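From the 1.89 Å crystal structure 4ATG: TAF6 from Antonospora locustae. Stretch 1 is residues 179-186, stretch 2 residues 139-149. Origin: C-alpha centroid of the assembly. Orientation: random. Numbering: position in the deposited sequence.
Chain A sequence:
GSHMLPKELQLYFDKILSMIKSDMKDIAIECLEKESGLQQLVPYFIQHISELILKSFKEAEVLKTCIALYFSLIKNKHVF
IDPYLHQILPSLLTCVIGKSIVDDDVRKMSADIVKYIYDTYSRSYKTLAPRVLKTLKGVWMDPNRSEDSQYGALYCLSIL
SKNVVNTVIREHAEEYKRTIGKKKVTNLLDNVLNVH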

# COMPACT_ATOMS: atom_id res chain seq x y z
N THR A 179 13.21 -5.51 23.84
CA THR A 179 14.23 -4.67 23.23
C THR A 179 13.80 -3.31 22.66
O THR A 179 14.65 -2.42 22.52
CB THR A 179 15.01 -5.48 22.19
OG1 THR A 179 14.16 -5.75 21.09
CG2 THR A 179 15.52 -6.80 22.75
N ILE A 180 12.53 -3.17 22.27
CA ILE A 180 12.07 -1.91 21.68
C ILE A 180 10.97 -1.33 22.57
O ILE A 180 11.17 -0.27 23.16
CB ILE A 180 11.71 -2.05 20.17
CG1 ILE A 180 12.91 -2.60 19.36
CG2 ILE A 180 11.24 -0.72 19.59
CD1 ILE A 180 12.57 -3.22 17.93
N GLY A 181 9.86 -2.06 22.67
CA GLY A 181 8.75 -1.74 23.56
C GLY A 181 8.10 -0.38 23.43
O GLY A 181 7.78 0.23 24.45
N LYS A 182 7.87 0.10 22.20
CA LYS A 182 7.16 1.37 22.01
C LYS A 182 5.70 1.12 22.35
O LYS A 182 5.11 0.16 21.85
CB LYS A 182 7.37 1.95 20.60
CG LYS A 182 8.79 2.50 20.34
CD LYS A 182 9.08 3.80 21.11
CE LYS A 182 10.52 4.21 20.99
NZ LYS A 182 10.88 5.27 21.98
N LYS A 183 5.15 1.92 23.29
CA LYS A 183 3.80 1.77 23.85
C LYS A 183 2.67 1.59 22.85
O LYS A 183 1.83 0.70 23.04
CB LYS A 183 3.49 2.91 24.85
CG LYS A 183 4.42 2.97 26.08
CD LYS A 183 4.09 1.92 27.14
CE LYS A 183 5.12 1.89 28.24
NZ LYS A 183 4.89 0.77 29.19
N LYS A 184 2.65 2.38 21.77
CA LYS A 184 1.61 2.29 20.75
C LYS A 184 1.69 0.93 20.02
O LYS A 184 0.66 0.39 19.61
CB LYS A 184 1.75 3.44 19.75
CG LYS A 184 0.54 3.66 18.86
CD LYS A 184 0.97 4.37 17.59
CE LYS A 184 -0.10 5.30 17.10
NZ LYS A 184 0.40 6.14 15.99
N VAL A 185 2.93 0.40 19.88
CA VAL A 185 3.17 -0.89 19.21
C VAL A 185 2.80 -2.02 20.18
O VAL A 185 2.07 -2.93 19.79
CB VAL A 185 4.63 -1.01 18.67
CG1 VAL A 185 4.85 -2.35 17.96
CG2 VAL A 185 4.96 0.15 17.72
N THR A 186 3.27 -1.97 21.43
CA THR A 186 2.94 -3.00 22.44
C THR A 186 1.44 -3.06 22.70
O THR A 186 0.92 -4.15 22.92
CB THR A 186 3.76 -2.87 23.72
OG1 THR A 186 3.36 -1.69 24.41
CG2 THR A 186 5.25 -2.86 23.45
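Stretch 2, residues 139-149: VWMDPNRSEDS

Stretch 2 links two helices and lies along stretch 1 in the same order of sequence: Pro-143 is level with Ile-180, their CA atoms 5.9 Å apart, and Glu-147 is level with Lys-182, with CA atoms at 6.0 Å. Val-139 and Trp-140 are the last residues of a helix that begins earlier in the chain. A type I beta turn then runs from Asp-142 to Arg-145, closed by Arg-145 N to Asp-142 O at 3.1 Å and braced by a hydrogen bond from Asn-144 N to Asp-142 OD1 at 2.9 Å. Ser-146 occupies the N-cap position of the next helix, its OG accepting from Ser-149 N at 3.2 Å, and Glu-147 to Ser-149 continue in helical conformation. Stretch 1 has a comparable layout, in which Gly-181 leaves helical geometry with positive phi and Lys-182 takes the N-cap position before the helix that starts at Lys-183. Together the two stretches bury 484 Å².

Glu-147 has the largest covered area, 111 Å². Its CA-to-CB bond points toward stretch 1, and with chi1 and chi2 both t the extended side chain brings its carboxylate to the first turn of the opposing helix. There OE2 accepts a hydrogen bond from Lys-184 N at 3.2 Å, with a nearly straight N-H...acceptor angle of 165°, so the acid engages a backbone amide that the start of a helix leaves without a partner from a preceding turn. The same OE2 lies 3.5 Å from Lys-182 CB. The backbone of Glu-147 also takes part, its O approaching Val-185 CG2 to 3.5 Å.

Ile-180, with 87 Å² covered, anchors the other end. Its side chain, chi1 m and chi2 t, reaches across the backbone where the first helix of stretch 2 gives way to the turn: CD1 is 3.5 Å from Met-141 O and 3.8 Å from Pro-143 N. Farther back along the side chain, CG1 packs against Pro-143 CB at 4.0 Å, an apolar contact with a residue of the turn itself.

Lys-184, with 59 Å² covered, adds charge to the contact. Its NZ forms a salt bridge with Asp-148 OD1 at 2.9 Å; although the CA-to-CB bond of Asp-148 points away, the end of its side chain comes nearer and meets the lysine. Consecutive acids of stretch 2 thus engage the backbone and the side chain of one residue. Beside it, buried Val-185 sets CG1 at the edge of the Trp-140 ring, near the ring plane, 3.6 Å from NE1 and 3.9 Å from CD1.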

# COMPACT_ATOMS: atom_id res chain seq x y z
N VAL A 139 10.81 -3.95 9.46
CA VAL A 139 10.45 -2.62 9.95
C VAL A 139 9.96 -2.70 11.39
O VAL A 139 10.44 -1.94 12.24
CB VAL A 139 9.43 -1.91 9.01
CG1 VAL A 139 8.92 -0.60 9.61
CG2 VAL A 139 10.05 -1.67 7.62
N TRP A 140 9.05 -3.66 11.68
CA TRP A 140 8.52 -3.86 13.04
C TRP A 140 9.67 -4.12 14.04
O TRP A 140 9.72 -3.48 15.11
CB TRP A 140 7.50 -5.02 13.04
CG TRP A 140 7.03 -5.42 14.42
CD1 TRP A 140 6.77 -4.59 15.47
CD2 TRP A 140 6.77 -6.76 14.88
NE1 TRP A 140 6.38 -5.33 16.57
CE2 TRP A 140 6.38 -6.66 16.24
CE3 TRP A 140 6.84 -8.03 14.28
CZ2 TRP A 140 6.06 -7.79 17.01
CZ3 TRP A 140 6.54 -9.15 15.06
CH2 TRP A 140 6.14 -9.02 16.39
N MET A 141 10.60 -5.01 13.68
CA MET A 141 11.71 -5.41 14.54
C MET A 141 12.97 -4.53 14.50
O MET A 141 13.95 -4.86 15.17
CB MET A 141 12.05 -6.90 14.31
CG MET A 141 10.90 -7.86 14.65
SD MET A 141 10.25 -7.70 16.33
CE MET A 141 11.66 -8.31 17.30
N ASP A 142 12.95 -3.42 13.77
CA ASP A 142 14.10 -2.52 13.65
C ASP A 142 14.10 -1.47 14.77
O ASP A 142 13.25 -0.58 14.74
CB ASP A 142 14.12 -1.84 12.27
CG ASP A 142 15.33 -0.96 11.98
OD1 ASP A 142 16.11 -0.69 12.92
OD2 ASP A 142 15.50 -0.55 10.80
N PRO A 143 15.09 -1.50 15.72
CA PRO A 143 15.10 -0.50 16.81
C PRO A 143 15.29 0.95 16.36
O PRO A 143 14.95 1.85 17.13
CB PRO A 143 16.21 -0.97 17.74
CG PRO A 143 16.51 -2.39 17.34
CD PRO A 143 16.20 -2.47 15.88
N ASN A 144 15.77 1.17 15.12
CA ASN A 144 16.01 2.49 14.53
C ASN A 144 14.76 3.09 13.88
O ASN A 144 14.71 4.30 13.64
CB ASN A 144 17.16 2.43 13.52
CG ASN A 144 18.43 1.83 14.08
OD1 ASN A 144 18.88 2.18 15.17
ND2 ASN A 144 19.01 0.88 13.37
N ARG A 145 13.75 2.24 13.60
CA ARG A 145 12.50 2.69 13.01
C ARG A 145 11.68 3.42 14.06
O ARG A 145 11.80 3.10 15.25
CB ARG A 145 11.70 1.49 12.47
CG ARG A 145 12.15 1.03 11.10
CD ARG A 145 11.69 2.01 10.05
NE ARG A 145 12.25 1.71 8.74
CZ ARG A 145 11.84 2.29 7.62
NH1 ARG A 145 10.88 3.21 7.65
NH2 ARG A 145 12.39 1.96 6.46
N SER A 146 10.85 4.38 13.63
CA SER A 146 9.98 5.15 14.52
C SER A 146 8.81 4.31 15.01
O SER A 146 8.50 3.26 14.42
CB SER A 146 9.44 6.40 13.81
OG SER A 146 8.37 6.08 12.91
N GLU A 147 8.15 4.78 16.09
CA GLU A 147 6.97 4.13 16.66
C GLU A 147 5.86 3.96 15.62
O GLU A 147 5.25 2.90 15.55
CB GLU A 147 6.46 4.98 17.84
CG GLU A 147 5.25 4.39 18.54
CD GLU A 147 4.89 5.11 19.82
OE1 GLU A 147 4.61 6.33 19.76
OE2 GLU A 147 4.87 4.45 20.88
N ASP A 148 5.60 5.02 14.82
CA ASP A 148 4.54 5.00 13.80
C ASP A 148 4.85 4.03 12.67
O ASP A 148 3.93 3.35 12.19
CB ASP A 148 4.26 6.42 13.28
CG ASP A 148 3.55 7.34 14.26
OD1 ASP A 148 3.13 6.86 15.35
OD2 ASP A 148 3.37 8.53 13.93
N SER A 149 6.15 3.92 12.27
CA SER A 149 6.57 2.98 11.22
C SER A 149 6.37 1.53 11.68
O SER A 149 5.82 0.72 10.94
CB SER A 149 8.03 3.21 10.83
OG SER A 149 8.14 4.38 10.05